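Local coordinates for beta-agarase (Persicobacter, PDB 6AII), which acts as a GH16-family beta-agarase that yields neoagarobiose, probably by hydrolysing the beta-1,4 linkages of agarose in a cleft of its catalytic domain, at residues A[79-84]-A[102-107]; A[126-131]-A[211-216]; A[133-138]-A[282-287]; A[173-178]-A[202-207]. One frame throughout, in Å; residues are numbered along the deposited sequence.

Contact 1 (A[79-84]-A[102-107])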
loop_
_atom_site.group_PDB
_atom_site.type_symbol
_atom_site.label_atom_id
_atom_site.label_comp_id
_atom_site.label_asym_id
_atom_site.label_seq_id
_atom_site.Cartn_x
_atom_site.Cartn_y
_atom_site.Cartn_z
ATOM N N VAL A 79 8.697 -4.947 -10.521
ATOM C CA VAL A 79 10.134 -4.986 -10.676
ATOM C C VAL A 79 10.777 -3.598 -10.701
ATOM O O VAL A 79 10.235 -2.738 -11.366
ATOM C CB VAL A 79 10.527 -5.750 -11.945
ATOM C CG1 VAL A 79 12.009 -5.708 -12.172
ATOM C CG2 VAL A 79 9.956 -7.175 -11.847
ATOM N N ALA A 80 11.853 -3.437 -9.967
ATOM C CA ALA A 80 12.777 -2.281 -10.119
ATOM C C ALA A 80 13.968 -2.711 -10.960
ATOM O O ALA A 80 14.685 -3.673 -10.622
ATOM C CB ALA A 80 13.208 -1.702 -8.788
ATOM N N SER A 81 14.306 -1.862 -11.944
ATOM C CA SER A 81 15.467 -2.124 -12.793
ATOM C C SER A 81 16.058 -0.781 -13.241
ATOM O O SER A 81 15.495 0.272 -12.927
ATOM C CB SER A 81 15.064 -2.970 -13.964
ATOM O OG SER A 81 14.061 -2.351 -14.752
ATOM N N ARG A 82 17.202 -0.843 -13.878
ATOM C CA ARG A 82 17.909 0.426 -14.206
ATOM C C ARG A 82 18.593 0.289 -15.558
ATOM O O ARG A 82 19.606 -0.425 -15.664
ATOM C CB ARG A 82 18.861 0.817 -13.074
ATOM C CG ARG A 82 19.596 2.133 -13.351
ATOM C CD ARG A 82 20.281 2.659 -12.133
ATOM N NE ARG A 82 19.374 3.081 -11.095
ATOM C CZ ARG A 82 19.651 3.087 -9.812
ATOM N NH1 ARG A 82 20.881 2.780 -9.403
ATOM N NH2 ARG A 82 18.671 3.338 -8.934
ATOM N N ASN A 83 18.129 1.083 -16.488
ATOM C CA ASN A 83 18.738 1.062 -17.872
ATOM C C ASN A 83 19.804 2.155 -18.000
ATOM O O ASN A 83 20.442 2.206 -19.049
ATOM C CB ASN A 83 17.691 1.180 -18.961
ATOM C CG ASN A 83 16.840 2.414 -18.895
ATOM O OD1 ASN A 83 17.290 3.423 -18.357
ATOM N ND2 ASN A 83 15.634 2.309 -19.408
ATOM N N GLY A 84 20.025 3.020 -17.007
ATOM C CA GLY A 84 21.004 4.063 -17.124
ATOM C C GLY A 84 20.452 5.415 -17.554
ATOM O O GLY A 84 21.188 6.430 -17.379
ATOM N N ALA A 102 17.476 7.249 -13.317
ATOM C CA ALA A 102 16.125 6.783 -13.051
ATOM C C ALA A 102 16.138 5.314 -12.580
ATOM O O ALA A 102 17.128 4.572 -12.720
ATOM C CB ALA A 102 15.301 6.905 -14.291
ATOM N N THR A 103 15.007 4.941 -12.010
ATOM C CA THR A 103 14.754 3.511 -11.769
ATOM C C THR A 103 13.446 3.157 -12.454
ATOM O O THR A 103 12.379 3.750 -12.130
ATOM C CB THR A 103 14.763 3.200 -10.264
ATOM O OG1 THR A 103 15.917 3.739 -9.634
ATOM C CG2 THR A 103 14.620 1.702 -9.983
ATOM N N GLN A 104 13.442 2.198 -13.384
ATOM C CA GLN A 104 12.260 1.740 -14.005
ATOM C C GLN A 104 11.529 0.819 -13.034
ATOM O O GLN A 104 12.225 0.032 -12.368
ATOM C CB GLN A 104 12.545 1.039 -15.329
ATOM C CG GLN A 104 13.103 1.997 -16.414
ATOM C CD GLN A 104 14.553 2.323 -16.214
ATOM O OE1 GLN A 104 15.425 1.438 -16.045
ATOM N NE2 GLN A 104 14.871 3.656 -16.190
ATOM N N MET A 105 10.240 1.030 -12.926
ATOM C CA MET A 105 9.499 0.409 -11.816
ATOM C C MET A 105 8.127 0.019 -12.278
ATOM O O MET A 105 7.722 0.335 -13.369
ATOM C CB MET A 105 9.425 1.396 -10.641
ATOM C CG MET A 105 10.745 1.526 -9.916
ATOM S SD MET A 105 10.654 2.739 -8.562
ATOM C CE MET A 105 11.608 1.973 -7.285
ATOM N N GLY A 106 7.375 -0.702 -11.454
ATOM C CA GLY A 106 6.044 -1.103 -11.850
ATOM C C GLY A 106 4.957 -0.534 -10.968
ATOM O O GLY A 106 5.168 -0.157 -9.777
ATOM N N CYS A 107 3.748 -0.494 -11.533
ATOM C CA CYS A 107 2.583 0.016 -10.882
ATOM C C CYS A 107 1.375 -0.760 -11.410
ATOM O O CYS A 107 1.298 -0.969 -12.627
ATOM C CB CYS A 107 2.460 1.517 -11.139
ATOM S SG CYS A 107 1.047 2.271 -10.346
HETATM O O HOH W 1 15.005 -1.030 -16.912
HETATM O O HOH W 2 17.785 4.412 -15.446
#

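Contact 2 (A[126-131]-A[211-216])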
loop_
_atom_site.group_PDB
_atom_site.type_symbol
_atom_site.label_atom_id
_atom_site.label_comp_id
_atom_site.label_asym_id
_atom_site.label_seq_id
_atom_site.Cartn_x
_atom_site.Cartn_y
_atom_site.Cartn_z
ATOM N N ILE A 126 7.783 -7.864 0.543
ATOM C CA ILE A 126 8.393 -6.521 0.356
ATOM C C ILE A 126 9.827 -6.698 -0.172
ATOM O O ILE A 126 10.558 -7.570 0.277
ATOM C CB ILE A 126 8.276 -5.767 1.670
ATOM C CG1 ILE A 126 6.809 -5.304 1.815
ATOM C CG2 ILE A 126 9.252 -4.556 1.691
ATOM C CD1 ILE A 126 6.374 -4.862 3.140
ATOM N N ALA A 127 10.189 -5.893 -1.165
ATOM C CA ALA A 127 11.526 -5.940 -1.757
ATOM C C ALA A 127 12.600 -5.658 -0.698
ATOM O O ALA A 127 12.458 -4.742 0.094
ATOM C CB ALA A 127 11.636 -4.952 -2.854
ATOM N N ASP A 128 13.680 -6.471 -0.784
ATOM C CA ASP A 128 14.816 -6.222 0.068
ATOM C C ASP A 128 15.730 -5.228 -0.641
ATOM O O ASP A 128 16.786 -5.562 -1.077
ATOM C CB ASP A 128 15.516 -7.519 0.417
ATOM C CG ASP A 128 16.558 -7.344 1.501
ATOM O OD1 ASP A 128 16.660 -6.216 2.045
ATOM O OD2 ASP A 128 17.198 -8.400 1.791
ATOM N N ALA A 129 15.220 -4.024 -0.727
ATOM C CA ALA A 129 15.804 -2.944 -1.551
ATOM C C ALA A 129 15.322 -1.617 -1.005
ATOM O O ALA A 129 14.327 -1.532 -0.296
ATOM C CB ALA A 129 15.400 -3.116 -2.992
ATOM N N VAL A 130 16.030 -0.542 -1.321
ATOM C CA VAL A 130 15.711 0.772 -0.756
ATOM C C VAL A 130 14.730 1.512 -1.673
ATOM O O VAL A 130 15.167 2.346 -2.522
ATOM C CB VAL A 130 16.980 1.597 -0.472
ATOM C CG1 VAL A 130 16.633 2.873 0.276
ATOM C CG2 VAL A 130 17.870 0.747 0.420
ATOM N N PHE A 131 13.424 1.192 -1.536
ATOM C CA PHE A 131 12.389 1.922 -2.247
ATOM C C PHE A 131 11.051 1.638 -1.581
ATOM O O PHE A 131 10.946 0.667 -0.804
ATOM C CB PHE A 131 12.378 1.593 -3.754
ATOM C CG PHE A 131 12.249 0.182 -4.242
ATOM C CD1 PHE A 131 11.091 -0.561 -4.035
ATOM C CD2 PHE A 131 13.312 -0.434 -4.896
ATOM C CE1 PHE A 131 10.994 -1.874 -4.481
ATOM C CE2 PHE A 131 13.198 -1.721 -5.386
ATOM C CZ PHE A 131 12.054 -2.449 -5.156
ATOM N N ASP A 211 13.041 -4.852 9.622
ATOM C CA ASP A 211 12.472 -4.616 8.321
ATOM C C ASP A 211 11.429 -5.714 8.054
ATOM O O ASP A 211 11.347 -6.683 8.821
ATOM C CB ASP A 211 13.528 -4.689 7.216
ATOM C CG ASP A 211 14.178 -6.064 7.108
ATOM O OD1 ASP A 211 13.612 -6.975 6.496
ATOM O OD2 ASP A 211 15.205 -6.258 7.831
ATOM N N TRP A 212 10.717 -5.574 6.938
ATOM C CA TRP A 212 9.624 -6.473 6.556
ATOM C C TRP A 212 9.979 -7.205 5.258
ATOM O O TRP A 212 9.042 -7.673 4.541
ATOM C CB TRP A 212 8.322 -5.662 6.454
ATOM C CG TRP A 212 7.896 -5.063 7.741
ATOM C CD1 TRP A 212 8.403 -3.936 8.298
ATOM C CD2 TRP A 212 7.012 -5.647 8.718
ATOM N NE1 TRP A 212 7.845 -3.709 9.511
ATOM C CE2 TRP A 212 6.988 -4.746 9.808
ATOM C CE3 TRP A 212 6.181 -6.775 8.737
ATOM C CZ2 TRP A 212 6.277 -4.983 10.945
ATOM C CZ3 TRP A 212 5.444 -6.997 9.875
ATOM C CH2 TRP A 212 5.468 -6.106 10.956
ATOM N N ALA A 213 11.254 -7.227 4.902
ATOM C CA ALA A 213 11.628 -7.638 3.581
ATOM C C ALA A 213 12.137 -9.067 3.475
ATOM O O ALA A 213 12.616 -9.395 2.405
ATOM C CB ALA A 213 12.704 -6.696 3.031
ATOM N N GLY A 214 12.181 -9.853 4.524
ATOM C CA GLY A 214 12.811 -11.187 4.369
ATOM C C GLY A 214 11.865 -12.363 4.239
ATOM O O GLY A 214 12.326 -13.505 4.234
ATOM N N GLU A 215 10.559 -12.109 4.221
ATOM C CA GLU A 215 9.546 -13.142 4.238
ATOM C C GLU A 215 8.253 -12.527 3.729
ATOM O O GLU A 215 8.155 -11.279 3.650
ATOM C CB GLU A 215 9.340 -13.645 5.652
ATOM C CG GLU A 215 8.856 -12.615 6.633
ATOM C CD GLU A 215 8.745 -13.187 8.045
ATOM O OE1 GLU A 215 7.756 -13.858 8.314
ATOM O OE2 GLU A 215 9.643 -12.932 8.843
ATOM N N TYR A 216 7.231 -13.337 3.485
ATOM C CA TYR A 216 5.929 -12.784 3.153
ATOM C C TYR A 216 5.242 -12.216 4.392
ATOM O O TYR A 216 5.401 -12.747 5.510
ATOM C CB TYR A 216 5.034 -13.860 2.519
ATOM C CG TYR A 216 5.398 -14.113 1.073
ATOM C CD1 TYR A 216 6.355 -15.029 0.698
ATOM C CD2 TYR A 216 4.814 -13.380 0.058
ATOM C CE1 TYR A 216 6.669 -15.244 -0.646
ATOM C CE2 TYR A 216 5.149 -13.556 -1.284
ATOM C CZ TYR A 216 6.089 -14.486 -1.643
ATOM O OH TYR A 216 6.386 -14.611 -2.991
HETATM O O HOH W 3 6.979 -8.777 3.477
#

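Contact 3 (A[133-138]-A[282-287])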
loop_
_atom_site.group_PDB
_atom_site.type_symbol
_atom_site.label_atom_id
_atom_site.label_comp_id
_atom_site.label_asym_id
_atom_site.label_seq_id
_atom_site.Cartn_x
_atom_site.Cartn_y
_atom_site.Cartn_z
ATOM N N ASN A 133 7.304 0.321 -1.113
ATOM C CA ASN A 133 6.485 -0.813 -1.469
ATOM C C ASN A 133 5.083 -0.490 -0.921
ATOM O O ASN A 133 4.901 -0.443 0.282
ATOM C CB ASN A 133 7.022 -2.092 -0.842
ATOM C CG ASN A 133 8.378 -2.536 -1.319
ATOM O OD1 ASN A 133 8.425 -3.660 -1.870
ATOM N ND2 ASN A 133 9.459 -1.769 -1.013
ATOM N N ASN A 134 4.101 -0.246 -1.809
ATOM C CA ASN A 134 2.848 0.372 -1.409
ATOM C C ASN A 134 1.635 -0.505 -1.817
ATOM O O ASN A 134 1.613 -1.060 -2.886
ATOM C CB ASN A 134 2.655 1.706 -2.105
ATOM C CG ASN A 134 3.685 2.753 -1.735
ATOM O OD1 ASN A 134 4.168 2.825 -0.601
ATOM N ND2 ASN A 134 3.982 3.577 -2.740
ATOM N N VAL A 135 0.673 -0.559 -0.933
ATOM C CA VAL A 135 -0.636 -1.171 -1.158
ATOM C C VAL A 135 -1.667 -0.147 -0.651
ATOM O O VAL A 135 -1.675 0.211 0.524
ATOM C CB VAL A 135 -0.821 -2.507 -0.426
ATOM C CG1 VAL A 135 -2.155 -3.123 -0.818
ATOM C CG2 VAL A 135 0.297 -3.477 -0.700
ATOM N N TRP A 136 -2.504 0.365 -1.554
ATOM C CA TRP A 136 -3.369 1.456 -1.161
ATOM C C TRP A 136 -4.585 1.504 -2.077
ATOM O O TRP A 136 -4.631 0.795 -3.039
ATOM C CB TRP A 136 -2.631 2.786 -1.097
ATOM C CG TRP A 136 -1.924 3.199 -2.352
ATOM C CD1 TRP A 136 -0.828 2.619 -2.935
ATOM C CD2 TRP A 136 -2.262 4.319 -3.175
ATOM N NE1 TRP A 136 -0.433 3.317 -4.049
ATOM C CE2 TRP A 136 -1.313 4.357 -4.213
ATOM C CE3 TRP A 136 -3.297 5.258 -3.103
ATOM C CZ2 TRP A 136 -1.314 5.372 -5.156
ATOM C CZ3 TRP A 136 -3.295 6.255 -4.048
ATOM C CH2 TRP A 136 -2.363 6.250 -5.096
ATOM N N MET A 137 -5.541 2.320 -1.698
ATOM C CA MET A 137 -6.794 2.361 -2.437
ATOM C C MET A 137 -7.198 3.827 -2.619
ATOM O O MET A 137 -6.982 4.642 -1.726
ATOM C CB MET A 137 -7.871 1.616 -1.633
ATOM C CG MET A 137 -7.442 0.195 -1.266
ATOM S SD MET A 137 -8.850 -0.858 -0.798
ATOM C CE MET A 137 -9.333 -0.042 0.695
ATOM N N ILE A 138 -7.842 4.144 -3.742
ATOM C CA ILE A 138 -8.250 5.563 -3.927
ATOM C C ILE A 138 -9.498 5.630 -4.803
ATOM O O ILE A 138 -9.719 4.773 -5.654
ATOM C CB ILE A 138 -7.133 6.434 -4.530
ATOM C CG1 ILE A 138 -7.518 7.920 -4.473
ATOM C CG2 ILE A 138 -6.755 6.016 -5.899
ATOM C CD1 ILE A 138 -6.360 8.821 -4.270
ATOM N N LEU A 282 -7.894 -0.594 -6.093
ATOM C CA LEU A 282 -6.698 -1.024 -5.368
ATOM C C LEU A 282 -5.492 -0.732 -6.264
ATOM O O LEU A 282 -5.460 -1.049 -7.462
ATOM C CB LEU A 282 -6.845 -2.513 -5.039
ATOM C CG LEU A 282 -5.639 -3.165 -4.360
ATOM C CD1 LEU A 282 -5.443 -2.609 -2.974
ATOM C CD2 LEU A 282 -5.856 -4.672 -4.315
ATOM N N ILE A 283 -4.427 -0.180 -5.645
ATOM C CA ILE A 283 -3.207 0.111 -6.299
ATOM C C ILE A 283 -2.090 -0.622 -5.535
ATOM O O ILE A 283 -2.033 -0.529 -4.296
ATOM C CB ILE A 283 -2.974 1.651 -6.339
ATOM C CG1 ILE A 283 -4.180 2.349 -6.998
ATOM C CG2 ILE A 283 -1.655 1.992 -7.023
ATOM C CD1 ILE A 283 -4.031 3.819 -7.267
ATOM N N ILE A 284 -1.238 -1.313 -6.268
ATOM C CA ILE A 284 -0.013 -1.908 -5.683
ATOM C C ILE A 284 1.160 -1.435 -6.544
ATOM O O ILE A 284 1.155 -1.580 -7.753
ATOM C CB ILE A 284 -0.056 -3.429 -5.639
ATOM C CG1 ILE A 284 -1.344 -3.890 -4.958
ATOM C CG2 ILE A 284 1.208 -3.914 -4.934
ATOM C CD1 ILE A 284 -1.354 -5.371 -4.659
ATOM N N ASN A 285 2.127 -0.799 -5.905
ATOM C CA ASN A 285 3.196 -0.247 -6.704
ATOM C C ASN A 285 4.474 -0.099 -5.880
ATOM O O ASN A 285 4.479 -0.168 -4.630
ATOM C CB ASN A 285 2.852 1.131 -7.298
ATOM C CG ASN A 285 2.986 2.262 -6.292
ATOM O OD1 ASN A 285 2.140 2.444 -5.441
ATOM N ND2 ASN A 285 4.044 3.049 -6.352
ATOM N N ILE A 286 5.555 0.167 -6.619
ATOM C CA ILE A 286 6.807 0.555 -6.016
ATOM C C ILE A 286 7.191 1.934 -6.576
ATOM O O ILE A 286 6.725 2.314 -7.650
ATOM C CB ILE A 286 7.940 -0.456 -6.245
ATOM C CG1 ILE A 286 8.337 -0.573 -7.720
ATOM C CG2 ILE A 286 7.537 -1.814 -5.611
ATOM C CD1 ILE A 286 9.441 -1.592 -8.042
ATOM N N GLU A 287 7.886 2.712 -5.779
ATOM C CA GLU A 287 8.295 4.022 -6.242
ATOM C C GLU A 287 9.513 4.498 -5.472
ATOM O O GLU A 287 9.791 4.075 -4.358
ATOM C CB GLU A 287 7.143 5.004 -6.102
ATOM C CG GLU A 287 6.545 5.153 -4.797
ATOM C CD GLU A 287 5.219 5.986 -4.767
ATOM O OE1 GLU A 287 4.334 5.916 -5.640
ATOM O OE2 GLU A 287 5.174 6.829 -3.879
#

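Contact 4 (A[173-178]-A[202-207])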
loop_
_atom_site.group_PDB
_atom_site.type_symbol
_atom_site.label_atom_id
_atom_site.label_comp_id
_atom_site.label_asym_id
_atom_site.label_seq_id
_atom_site.Cartn_x
_atom_site.Cartn_y
_atom_site.Cartn_z
ATOM N N ILE A 173 5.633 0.198 8.983
ATOM C CA ILE A 173 4.510 0.123 7.995
ATOM C C ILE A 173 3.597 1.300 8.330
ATOM O O ILE A 173 3.027 1.353 9.413
ATOM C CB ILE A 173 3.783 -1.224 8.007
ATOM C CG1 ILE A 173 4.680 -2.389 7.589
ATOM C CG2 ILE A 173 2.571 -1.180 7.052
ATOM C CD1 ILE A 173 4.095 -3.762 7.876
ATOM N N HIS A 174 3.380 2.174 7.361
ATOM C CA HIS A 174 2.447 3.273 7.519
ATOM C C HIS A 174 1.004 2.800 7.351
ATOM O O HIS A 174 0.728 2.198 6.358
ATOM C CB HIS A 174 2.787 4.361 6.504
ATOM C CG HIS A 174 2.079 5.655 6.735
ATOM N ND1 HIS A 174 1.514 6.392 5.683
ATOM C CD2 HIS A 174 1.846 6.352 7.874
ATOM C CE1 HIS A 174 1.006 7.518 6.195
ATOM N NE2 HIS A 174 1.235 7.540 7.498
ATOM N N LEU A 175 0.138 3.017 8.367
ATOM C CA LEU A 175 -1.265 2.608 8.361
ATOM C C LEU A 175 -2.061 3.921 8.430
ATOM O O LEU A 175 -2.035 4.580 9.474
ATOM C CB LEU A 175 -1.582 1.720 9.577
ATOM C CG LEU A 175 -0.679 0.516 9.746
ATOM C CD1 LEU A 175 -1.024 -0.175 11.077
ATOM C CD2 LEU A 175 -0.818 -0.452 8.542
ATOM N N SER A 176 -2.702 4.259 7.338
ATOM C CA SER A 176 -3.273 5.600 7.266
ATOM C C SER A 176 -4.367 5.665 6.210
ATOM O O SER A 176 -4.796 4.648 5.636
ATOM C CB SER A 176 -2.145 6.611 6.959
ATOM O OG SER A 176 -2.611 7.909 7.302
ATOM N N HIS A 177 -4.868 6.864 5.993
ATOM C CA HIS A 177 -5.854 7.165 4.939
ATOM C C HIS A 177 -5.818 8.679 4.724
ATOM O O HIS A 177 -5.274 9.389 5.577
ATOM C CB HIS A 177 -7.228 6.678 5.379
ATOM C CG HIS A 177 -7.878 7.550 6.410
ATOM N ND1 HIS A 177 -7.613 7.451 7.754
ATOM C CD2 HIS A 177 -8.706 8.639 6.253
ATOM C CE1 HIS A 177 -8.310 8.353 8.423
ATOM N NE2 HIS A 177 -8.976 9.152 7.492
ATOM N N HIS A 178 -6.432 9.159 3.631
ATOM C CA HIS A 178 -6.445 10.625 3.350
ATOM C C HIS A 178 -7.853 11.003 2.891
ATOM O O HIS A 178 -8.470 10.209 2.167
ATOM C CB HIS A 178 -5.469 11.016 2.248
ATOM C CG HIS A 178 -4.029 10.762 2.543
ATOM N ND1 HIS A 178 -3.177 11.798 2.769
ATOM C CD2 HIS A 178 -3.306 9.610 2.611
ATOM C CE1 HIS A 178 -1.953 11.320 2.973
ATOM N NE2 HIS A 178 -2.003 9.958 2.893
ATOM N N THR A 202 0.363 5.990 13.735
ATOM C CA THR A 202 0.161 5.697 12.314
ATOM C C THR A 202 1.411 5.039 11.696
ATOM O O THR A 202 1.298 4.405 10.625
ATOM C CB THR A 202 -0.214 6.938 11.489
ATOM O OG1 THR A 202 0.867 7.875 11.602
ATOM C CG2 THR A 202 -1.546 7.529 11.915
ATOM N N TRP A 203 2.609 5.185 12.245
ATOM C CA TRP A 203 3.756 4.527 11.673
ATOM C C TRP A 203 4.060 3.301 12.561
ATOM O O TRP A 203 4.665 3.373 13.642
ATOM C CB TRP A 203 4.950 5.466 11.625
ATOM C CG TRP A 203 4.846 6.513 10.549
ATOM C CD1 TRP A 203 4.269 7.757 10.610
ATOM C CD2 TRP A 203 5.256 6.344 9.195
ATOM N NE1 TRP A 203 4.336 8.378 9.399
ATOM C CE2 TRP A 203 4.948 7.536 8.505
ATOM C CE3 TRP A 203 5.834 5.282 8.490
ATOM C CZ2 TRP A 203 5.205 7.682 7.162
ATOM C CZ3 TRP A 203 6.082 5.428 7.144
ATOM C CH2 TRP A 203 5.799 6.638 6.500
ATOM N N TYR A 204 3.447 2.216 12.152
ATOM C CA TYR A 204 3.528 0.935 12.923
ATOM C C TYR A 204 4.933 0.361 12.858
ATOM O O TYR A 204 5.570 0.266 11.794
ATOM C CB TYR A 204 2.570 -0.091 12.305
ATOM C CG TYR A 204 2.565 -1.417 13.032
ATOM C CD1 TYR A 204 1.790 -1.554 14.138
ATOM C CD2 TYR A 204 3.423 -2.427 12.651
ATOM C CE1 TYR A 204 1.801 -2.728 14.880
ATOM C CE2 TYR A 204 3.413 -3.631 13.342
ATOM C CZ TYR A 204 2.601 -3.752 14.450
ATOM O OH TYR A 204 2.656 -4.879 15.230
ATOM N N TYR A 205 5.433 -0.108 14.019
ATOM C CA TYR A 205 6.674 -0.915 14.034
ATOM C C TYR A 205 6.650 -1.766 15.316
ATOM O O TYR A 205 5.779 -1.596 16.138
ATOM C CB TYR A 205 7.984 -0.120 13.878
ATOM C CG TYR A 205 8.396 0.670 15.094
ATOM C CD1 TYR A 205 7.787 1.877 15.398
ATOM C CD2 TYR A 205 9.422 0.195 15.896
ATOM C CE1 TYR A 205 8.158 2.607 16.527
ATOM C CE2 TYR A 205 9.838 0.945 16.995
ATOM C CZ TYR A 205 9.242 2.158 17.260
ATOM O OH TYR A 205 9.576 2.924 18.368
ATOM N N GLU A 206 7.536 -2.738 15.360
ATOM C CA GLU A 206 7.676 -3.673 16.494
ATOM C C GLU A 206 9.119 -3.639 16.959
ATOM O O GLU A 206 10.065 -3.771 16.144
ATOM C CB GLU A 206 7.308 -5.072 16.040
ATOM C CG GLU A 206 5.857 -5.194 15.702
ATOM C CD GLU A 206 5.510 -6.558 15.130
ATOM O OE1 GLU A 206 6.383 -7.433 15.148
ATOM O OE2 GLU A 206 4.389 -6.720 14.651
ATOM N N ASN A 207 9.300 -3.435 18.281
ATOM C CA ASN A 207 10.613 -3.514 18.854
ATOM C C ASN A 207 11.305 -4.819 18.450
ATOM O O ASN A 207 10.680 -5.907 18.610
ATOM C CB ASN A 207 10.523 -3.458 20.393
ATOM C CG ASN A 207 11.857 -3.594 21.118
ATOM O OD1 ASN A 207 12.517 -4.671 21.194
ATOM N ND2 ASN A 207 12.316 -2.455 21.584
HETATM O O HOH W 4 0.533 9.450 9.381
#

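Contact 1 (A[79-84]-A[102-107])
Ser-81 and Gln-104 make a single antiparallel bridge of the hydrogen-bonded kind, Ser-81 N giving to Gln-104 O at 2.8 Å and Gln-104 N returning the bond to Ser-81 O at 2.9 Å. In the beta-sandwich (jelly-roll) fold of GH16 enzymes, this pins the loop after strand 75-79 to strand 97-110, a long strand of the other sheet. Beside the bridge, Ala-80 CB packs on the Thr-103 methyl CG2.

Arg-82 does much of the polar work. Its chain leaves with CG anti to the backbone N and then bends about CG-CD, which puts Arg-82 NE 3.1 Å from the carbonyl oxygen Ala-102 O. Arg-82 NH2 reaches Thr-103 OG1 at 2.9 Å; that bond is nearly straight (172°) and the hydroxyl lies in the guanidinium plane, at its edge. Thr-103 OG1 also bonds Tyr-298 OH, while Arg-82 NH1 forms a salt bridge with Asp-301, so the flat group is gripped at all three nitrogens and its rotation is fixed.

On the other side, the Gln-104 chain folds back at chi2 (77°), and its carboxamide lies stacked on that of Asn-83, the two planes 23° apart. Gln-104 OE1 takes the backbone N-H of Asn-83 at 2.8 Å, while NE2 donates to Gln-63 OE1; Asn-83 OD1 bonds Asn-85 N. One water donates to Gln-104 OE1 across 2.6 Å and is hydrogen-bonded at 2.7 Å to Ser-81 OG, a hydroxyl also reached by Asn-68 ND2.

Contact 2 (A[126-131]-A[211-216])
Ile-126 and Trp-212 share a first torsion: chi1 is -76° in the isoleucine and -63° in the tryptophan, which sets CG1 of one and CG of the other anti to their own carbonyl carbons. The two side chains lie side by side and point the same way. With chi2 extended at 165°, Ile-126 CD1 comes to 3.9 Å from Trp-212 CB, and it is this root of the tryptophan, not its ring, that does the touching. The indole runs on away from the contact, where NE1 bonds Lys-171 O and Arg-209 makes a cation-pi contact with the ring.

Both segments are crossings between the two sheets of the GH16 sandwich. Segment 126-131 links strand 118-125 to strand 132-139, and the loop segment 211-216 leads from strand 203-204 into strand 217-225. No direct hydrogen bond joins them. Instead, Ala-213 fits its methyl against the backbone of the first crossing and the start of the Asp-128 side chain, CB standing 3.5 Å from Ala-127 O and 3.9 Å from Asp-128 CB. Asp-128 is the centre of an inverse gamma turn there, closed by a weak bond from Ala-129 N to Ala-127 O; a second such turn is centred on Val-130.

Ala-213 is held in turn by an Asx turn: its N-H goes to Asp-211 OD1 at 2.9 Å, on the lone pair facing away from OD2. A single water stitches the backbones together, accepting from Ile-126 N at 3.2 Å and lying 2.6 Å from Trp-212 O and 2.8 Å from Glu-215 O.

Contact 3 (A[133-138]-A[282-287])
Trp-136 and Ile-283 lean against each other, the isoleucine lying over one face of the indole. Ile-283 CD1 sits 3.9 Å from the centroid of the six-membered ring of Trp-136, 19° off its normal, a CH-pi contact. The two form a hydrogen-bonded pair of the antiparallel strands 132-139 and 280-287, in the sheet of the GH16 jelly-roll that in this family bends round the substrate cleft. Next to Trp-136 lie Glu-145 and Asp-147, and next to Asn-134 lies Glu-150; these three match the family's signature acids, so this face probably borders the active site.

Asn-285 meets the same indole at its edge. Its amide stands steeply to the ring, planes 73° apart, and Asn-285 OD1 lies in the ring plane to take Trp-136 NE1 at 3.1 Å, the indole nitrogen sitting nearly along the C=O axis. Asn-134 ND2 makes a weak bond of 3.5 Å to that same Asn-285 OD1.

The side chains of the other face are apolar apart from Asn-133, and they turn to the sandwich interior. Val-135 CG1 packs on Leu-282 CD1 at 4.0 Å; Ile-284 continues onto Met-313 and Ile-318 of strand 312-325. The other end of the Asn-285 amide is held too: ND2 gives to Glu-287 OE1 at 3.0 Å, while Gln-289 NE2 bonds Glu-287 OE2, and Asn-285 ND2 also gives to Ile-286 O from above that carbonyl's plane at 3.1 Å.

Contact 4 (A[173-178]-A[202-207])
His-174 is sandwiched: Ser-176 CB lies over one face of the imidazole and Trp-203 CZ2 over the opposite face, each offset toward the rim, while a water sits at the edge in the ring plane. On the tryptophan side, His-174 CD2 stands over the centre of the Trp-203 indole, 3.4 Å above its plane. The result is an offset stack, with the His-174 ring centroid 4.1 Å from that of the Trp-203 six-membered ring and the planes 21° apart. His-174 CB adds a CH-pi contact over the same face.

The rings project from a non-hydrogen-bonded antiparallel pair where the short strand 203-204 joins strand 173-181, in the same sheet of the GH16 sandwich that carries strand 144-151. His-174 ND1 bonds Glu-150 OE1, one of the acids that match the family signature, so the stack probably belongs to the second shell of the active site. On its other nitrogen the in-plane water bonds His-174 NE2 at 2.8 Å and Thr-202 OG1 at 2.7 Å, tying the imidazole to the residue just ahead of strand 203-204.

The opposite face is greasier. Leu-175 CD1 lies alongside Tyr-204 CB at 3.8 Å, both side chains pointing the same way and touching Val-238 of the other sheet. Beyond the ring, Tyr-204 OH donates to Glu-206 OE2 at 2.6 Å.

How the contacts relate
Contacts 3 and 4 pair strands of one sheet, the one that also holds strand 97-110 of contact 1, while contact 2 joins two loops that cross between sheets. Contact 3 lies deepest, its centre about 4 Å from the centre of the chain, and contact 1 furthest out, its centre about 18 Å from that point, running to an exposed loop end. Their chemistry follows: polar and water-mediated bonds in contact 1, methyl packing plus one bridging water in contact 2, and aromatic faces beside a backbone pairing in contacts 3 and 4. Phe-131 packs on Ala-80 and Met-105, and on Ile-286, so contacts 1, 2 and 3 share packing; Trp-212 meets Ile-173, joining contacts 2 and 4.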